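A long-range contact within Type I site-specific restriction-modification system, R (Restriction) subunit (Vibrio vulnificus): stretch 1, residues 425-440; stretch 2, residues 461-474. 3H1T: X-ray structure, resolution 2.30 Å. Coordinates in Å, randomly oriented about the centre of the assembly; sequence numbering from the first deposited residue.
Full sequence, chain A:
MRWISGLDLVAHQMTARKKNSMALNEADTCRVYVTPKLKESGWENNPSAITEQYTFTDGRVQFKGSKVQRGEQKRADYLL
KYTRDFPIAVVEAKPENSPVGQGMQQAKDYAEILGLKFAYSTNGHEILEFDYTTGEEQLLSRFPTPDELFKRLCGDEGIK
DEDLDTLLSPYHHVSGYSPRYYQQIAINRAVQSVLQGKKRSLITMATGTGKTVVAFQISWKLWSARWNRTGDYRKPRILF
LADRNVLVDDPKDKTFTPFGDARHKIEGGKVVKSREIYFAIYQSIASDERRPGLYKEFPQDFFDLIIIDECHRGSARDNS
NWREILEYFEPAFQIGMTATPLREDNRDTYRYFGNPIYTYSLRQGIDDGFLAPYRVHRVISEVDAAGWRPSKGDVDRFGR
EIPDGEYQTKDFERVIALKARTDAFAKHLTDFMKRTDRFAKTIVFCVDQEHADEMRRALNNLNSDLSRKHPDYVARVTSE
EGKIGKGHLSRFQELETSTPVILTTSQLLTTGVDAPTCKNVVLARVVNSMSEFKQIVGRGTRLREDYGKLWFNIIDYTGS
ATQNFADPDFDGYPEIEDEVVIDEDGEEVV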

# COMPACT_ATOMS: atom_id res chain seq x y z
N PHE A 425 15.44 2.17 -28.74
CA PHE A 425 14.58 2.45 -27.61
C PHE A 425 14.53 3.94 -27.35
O PHE A 425 13.45 4.50 -27.12
CB PHE A 425 15.10 1.73 -26.37
CG PHE A 425 15.19 0.25 -26.53
CD1 PHE A 425 14.53 -0.41 -27.57
CD2 PHE A 425 15.95 -0.50 -25.66
CE1 PHE A 425 14.64 -1.79 -27.72
CE2 PHE A 425 16.06 -1.89 -25.81
CZ PHE A 425 15.41 -2.53 -26.84
N ALA A 426 15.69 4.58 -27.39
CA ALA A 426 15.75 6.02 -27.15
C ALA A 426 14.99 6.78 -28.22
O ALA A 426 14.31 7.76 -27.92
CB ALA A 426 17.19 6.50 -27.11
N LYS A 427 15.07 6.32 -29.46
CA LYS A 427 14.36 7.02 -30.52
C LYS A 427 12.86 6.82 -30.32
O LYS A 427 12.09 7.78 -30.36
CB LYS A 427 14.77 6.49 -31.91
CG LYS A 427 14.51 7.52 -33.01
CD LYS A 427 13.81 6.94 -34.23
CE LYS A 427 13.57 8.01 -35.33
NZ LYS A 427 12.49 9.00 -34.99
N HIS A 428 12.46 5.58 -30.07
CA HIS A 428 11.05 5.30 -29.86
C HIS A 428 10.45 6.02 -28.64
O HIS A 428 9.33 6.52 -28.71
CB HIS A 428 10.82 3.80 -29.73
CG HIS A 428 9.40 3.44 -29.45
ND1 HIS A 428 8.87 3.45 -28.18
CD2 HIS A 428 8.39 3.13 -30.29
CE1 HIS A 428 7.58 3.17 -28.25
NE2 HIS A 428 7.26 2.97 -29.52
N LEU A 429 11.21 6.10 -27.55
CA LEU A 429 10.74 6.78 -26.35
C LEU A 429 10.57 8.28 -26.62
O LEU A 429 9.60 8.92 -26.18
CB LEU A 429 11.73 6.56 -25.19
CG LEU A 429 11.40 7.20 -23.84
CD1 LEU A 429 9.94 6.91 -23.51
CD2 LEU A 429 12.32 6.66 -22.76
N THR A 430 11.53 8.85 -27.36
CA THR A 430 11.50 10.27 -27.69
C THR A 430 10.31 10.65 -28.55
O THR A 430 9.67 11.67 -28.31
CB THR A 430 12.81 10.71 -28.40
OG1 THR A 430 13.91 10.56 -27.50
CG2 THR A 430 12.72 12.17 -28.87
N ASP A 431 10.03 9.82 -29.56
CA ASP A 431 8.89 10.08 -30.45
C ASP A 431 7.62 9.97 -29.65
O ASP A 431 6.71 10.78 -29.79
CB ASP A 431 8.84 9.06 -31.60
CG ASP A 431 9.87 9.35 -32.69
OD1 ASP A 431 10.48 10.44 -32.69
OD2 ASP A 431 10.04 8.47 -33.56
N PHE A 432 7.56 8.96 -28.78
CA PHE A 432 6.40 8.74 -27.93
C PHE A 432 6.18 10.00 -27.10
O PHE A 432 5.10 10.58 -27.12
CB PHE A 432 6.63 7.52 -27.02
CG PHE A 432 5.62 7.38 -25.91
CD1 PHE A 432 5.78 8.09 -24.72
CD2 PHE A 432 4.50 6.57 -26.06
CE1 PHE A 432 4.85 7.98 -23.68
CE2 PHE A 432 3.55 6.45 -25.03
CZ PHE A 432 3.73 7.16 -23.84
N MSE A 433 7.20 10.43 -26.38
CA MSE A 433 7.07 11.63 -25.56
C MSE A 433 6.74 12.88 -26.37
O MSE A 433 6.06 13.78 -25.87
CB MSE A 433 8.36 11.83 -24.75
CG MSE A 433 8.58 10.73 -23.72
SE MSE A 433 10.11 10.96 -22.54
CE MSE A 433 9.41 12.43 -21.45
N LYS A 434 7.22 12.96 -27.61
CA LYS A 434 6.94 14.11 -28.46
C LYS A 434 5.46 14.14 -28.81
O LYS A 434 4.86 15.22 -28.93
CB LYS A 434 7.83 14.08 -29.73
CG LYS A 434 9.21 14.73 -29.52
CD LYS A 434 10.15 14.63 -30.73
CE LYS A 434 11.37 15.53 -30.54
NZ LYS A 434 12.46 15.28 -31.54
N ARG A 435 4.85 12.97 -28.95
CA ARG A 435 3.44 12.93 -29.27
C ARG A 435 2.55 12.96 -28.04
O ARG A 435 1.33 13.02 -28.18
CB ARG A 435 3.10 11.71 -30.15
CG ARG A 435 3.11 10.37 -29.43
CD ARG A 435 2.73 9.24 -30.36
NE ARG A 435 3.82 8.85 -31.24
CZ ARG A 435 4.63 7.83 -31.01
NH1 ARG A 435 4.48 7.10 -29.92
NH2 ARG A 435 5.60 7.54 -31.87
N THR A 436 3.13 12.95 -26.84
CA THR A 436 2.33 12.96 -25.62
C THR A 436 2.59 14.11 -24.65
O THR A 436 1.70 14.90 -24.39
CB THR A 436 2.47 11.63 -24.85
OG1 THR A 436 3.85 11.37 -24.60
CG2 THR A 436 1.87 10.48 -25.67
N ASP A 437 3.79 14.18 -24.09
CA ASP A 437 4.17 15.24 -23.16
C ASP A 437 5.68 15.17 -22.93
O ASP A 437 6.18 14.29 -22.20
CB ASP A 437 3.40 15.08 -21.82
CG ASP A 437 3.65 16.24 -20.84
OD1 ASP A 437 4.19 17.28 -21.26
OD2 ASP A 437 3.30 16.11 -19.64
N ARG A 438 6.41 16.08 -23.57
CA ARG A 438 7.86 16.11 -23.46
C ARG A 438 8.39 16.39 -22.05
O ARG A 438 9.58 16.19 -21.79
CB ARG A 438 8.46 17.11 -24.44
CG ARG A 438 8.01 16.90 -25.86
CD ARG A 438 8.87 17.67 -26.81
NE ARG A 438 10.23 17.12 -26.86
CZ ARG A 438 11.26 17.76 -27.42
NH1 ARG A 438 11.08 18.96 -27.96
NH2 ARG A 438 12.45 17.19 -27.46
N PHE A 439 7.53 16.86 -21.16
CA PHE A 439 7.96 17.13 -19.80
C PHE A 439 7.35 16.21 -18.76
O PHE A 439 7.37 16.51 -17.57
CB PHE A 439 7.72 18.59 -19.42
CG PHE A 439 8.78 19.52 -19.93
CD1 PHE A 439 8.77 19.93 -21.25
CD2 PHE A 439 9.82 19.91 -19.10
CE1 PHE A 439 9.80 20.73 -21.75
CE2 PHE A 439 10.86 20.71 -19.60
CZ PHE A 439 10.85 21.12 -20.92
N ALA A 440 6.79 15.09 -19.20
CA ALA A 440 6.22 14.11 -18.29
C ALA A 440 7.42 13.42 -17.64
O ALA A 440 8.25 12.83 -18.34
CB ALA A 440 5.38 13.12 -19.06
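Stretch 2 461-474: NLNSDLSRKHPDYV

Arg-438 holds the centre of this contact with both its backbone and its side chain. Its carbonyl O accepts a short hydrogen bond from Tyr-473 OH, 2.5 Å away. Its guanidinium forms a two-pronged salt bridge with Asp-465: NH1 lies 2.7 Å from OD2, and NH2 lies 3.1 Å from OD1. Arg-438 NH2 also donates to Asn-463 OD1 at 3.0 Å. These acceptors lie near the guanidinium plane, which leaves a face open to packing. Leu-466 CD1 covers one face, 3.4 Å from Arg-438 CZ. Water 1 accepts from Arg-438 NE and donates to Asn-463 OD1 and Tyr-473 OH, so it links the two stretches.

Stretch 1 is a helix that leads into a type I turn from Asp-437 to Ala-440. Stretch 2 leaves one helix at Asn-463, enters a short helical segment at Ser-464, then makes a type I turn from His-470 to Tyr-473 and reaches strand at Val-474. The pairing rises in sequence order on both stretches: the CA atoms of Thr-430 and Leu-462 are 7.0 Å apart, those of Arg-438 and Leu-466 9.1 Å, and those of Phe-439 and Tyr-473 8.8 Å.

At the start, Leu-462 CD2 packs 3.8 Å from Ala-426 CB. Asn-463 ND2 donates to Thr-430 OG1 at 3.3 Å. At the far end, Phe-439 and His-470 form an offset edge-to-face pair, with the edge of Phe-439 toward the face of His-470; Phe-439 CZ is 3.7 Å from His-470 CD2. Tyr-473 points its edge at the face of Phe-439.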

# COMPACT_ATOMS: atom_id res chain seq x y z
N ASN A 461 20.89 13.73 -26.66
CA ASN A 461 21.10 14.20 -28.02
C ASN A 461 19.85 14.16 -28.88
O ASN A 461 19.70 14.96 -29.79
CB ASN A 461 22.22 13.41 -28.69
CG ASN A 461 23.55 13.59 -27.99
OD1 ASN A 461 23.73 14.54 -27.22
ND2 ASN A 461 24.48 12.69 -28.26
N LEU A 462 18.95 13.22 -28.60
CA LEU A 462 17.70 13.11 -29.35
C LEU A 462 16.79 14.29 -28.96
O LEU A 462 15.89 14.66 -29.70
CB LEU A 462 16.96 11.82 -28.99
CG LEU A 462 16.91 10.56 -29.87
CD1 LEU A 462 17.31 10.92 -31.29
CD2 LEU A 462 17.83 9.50 -29.29
N ASN A 463 17.04 14.86 -27.79
CA ASN A 463 16.23 15.98 -27.29
C ASN A 463 17.10 17.20 -27.02
O ASN A 463 16.83 17.98 -26.10
CB ASN A 463 15.50 15.57 -26.01
CG ASN A 463 14.61 14.36 -26.20
OD1 ASN A 463 13.45 14.48 -26.59
ND2 ASN A 463 15.17 13.18 -25.96
N SER A 464 18.14 17.37 -27.83
CA SER A 464 19.08 18.47 -27.67
C SER A 464 18.44 19.84 -27.81
O SER A 464 19.05 20.84 -27.41
CB SER A 464 20.23 18.35 -28.66
OG SER A 464 19.75 18.57 -29.97
N ASP A 465 17.23 19.89 -28.36
CA ASP A 465 16.55 21.18 -28.46
C ASP A 465 16.14 21.55 -27.05
O ASP A 465 16.09 22.72 -26.70
CB ASP A 465 15.33 21.11 -29.38
CG ASP A 465 14.32 20.07 -28.96
OD1 ASP A 465 14.74 18.94 -28.59
OD2 ASP A 465 13.11 20.37 -29.02
N LEU A 466 15.85 20.55 -26.22
CA LEU A 466 15.47 20.84 -24.84
C LEU A 466 16.70 20.88 -23.95
O LEU A 466 16.74 21.62 -22.97
CB LEU A 466 14.50 19.78 -24.31
CG LEU A 466 13.14 19.74 -24.99
CD1 LEU A 466 12.22 18.74 -24.26
CD2 LEU A 466 12.53 21.15 -24.95
N SER A 467 17.71 20.07 -24.30
CA SER A 467 18.96 20.01 -23.55
C SER A 467 19.62 21.38 -23.51
O SER A 467 20.20 21.78 -22.50
CB SER A 467 19.93 19.02 -24.19
OG SER A 467 19.48 17.69 -24.05
N ARG A 468 19.52 22.10 -24.62
CA ARG A 468 20.09 23.43 -24.76
C ARG A 468 19.36 24.46 -23.93
O ARG A 468 19.85 25.58 -23.74
CB ARG A 468 20.09 23.84 -26.23
CG ARG A 468 20.26 25.32 -26.49
CD ARG A 468 20.27 25.57 -27.97
NE ARG A 468 19.55 24.52 -28.68
CZ ARG A 468 19.64 24.33 -30.00
NH1 ARG A 468 20.41 25.13 -30.73
NH2 ARG A 468 18.98 23.34 -30.57
N LYS A 469 18.20 24.10 -23.41
CA LYS A 469 17.42 25.02 -22.59
C LYS A 469 17.50 24.56 -21.14
O LYS A 469 17.57 25.36 -20.22
CB LYS A 469 15.96 25.00 -23.04
CG LYS A 469 15.26 26.32 -22.85
CD LYS A 469 13.78 26.09 -22.79
CE LYS A 469 13.06 27.37 -22.45
NZ LYS A 469 11.62 27.11 -22.21
N HIS A 470 17.47 23.24 -20.97
CA HIS A 470 17.55 22.60 -19.66
C HIS A 470 18.68 21.57 -19.70
O HIS A 470 18.47 20.43 -20.11
CB HIS A 470 16.23 21.88 -19.36
CG HIS A 470 15.02 22.77 -19.41
ND1 HIS A 470 14.67 23.61 -18.38
CD2 HIS A 470 14.08 22.94 -20.37
CE1 HIS A 470 13.56 24.26 -18.70
NE2 HIS A 470 13.19 23.88 -19.91
N PRO A 471 19.90 21.94 -19.27
CA PRO A 471 21.03 21.01 -19.29
C PRO A 471 20.79 19.69 -18.57
O PRO A 471 21.44 18.69 -18.87
CB PRO A 471 22.14 21.83 -18.63
CG PRO A 471 21.80 23.21 -19.08
CD PRO A 471 20.33 23.25 -18.77
N ASP A 472 19.85 19.67 -17.64
CA ASP A 472 19.59 18.44 -16.90
C ASP A 472 18.28 17.76 -17.27
O ASP A 472 17.61 17.18 -16.41
CB ASP A 472 19.61 18.73 -15.40
CG ASP A 472 18.46 19.61 -14.95
OD1 ASP A 472 17.99 20.44 -15.76
OD2 ASP A 472 18.03 19.48 -13.79
N TYR A 473 17.92 17.86 -18.55
CA TYR A 473 16.70 17.25 -19.07
C TYR A 473 16.72 15.75 -18.78
O TYR A 473 15.72 15.17 -18.36
CB TYR A 473 16.61 17.48 -20.57
CG TYR A 473 15.33 16.97 -21.17
CD1 TYR A 473 14.11 17.61 -20.91
CD2 TYR A 473 15.32 15.83 -21.97
CE1 TYR A 473 12.91 17.12 -21.44
CE2 TYR A 473 14.14 15.34 -22.51
CZ TYR A 473 12.94 15.98 -22.24
OH TYR A 473 11.79 15.47 -22.80
N VAL A 474 17.85 15.11 -19.07
CA VAL A 474 18.01 13.70 -18.78
C VAL A 474 19.14 13.64 -17.78
O VAL A 474 20.06 14.45 -17.83
CB VAL A 474 18.47 12.86 -19.98
CG1 VAL A 474 18.29 11.39 -19.61
CG2 VAL A 474 17.70 13.21 -21.23
O HOH W 1 11.02 14.47 -25.75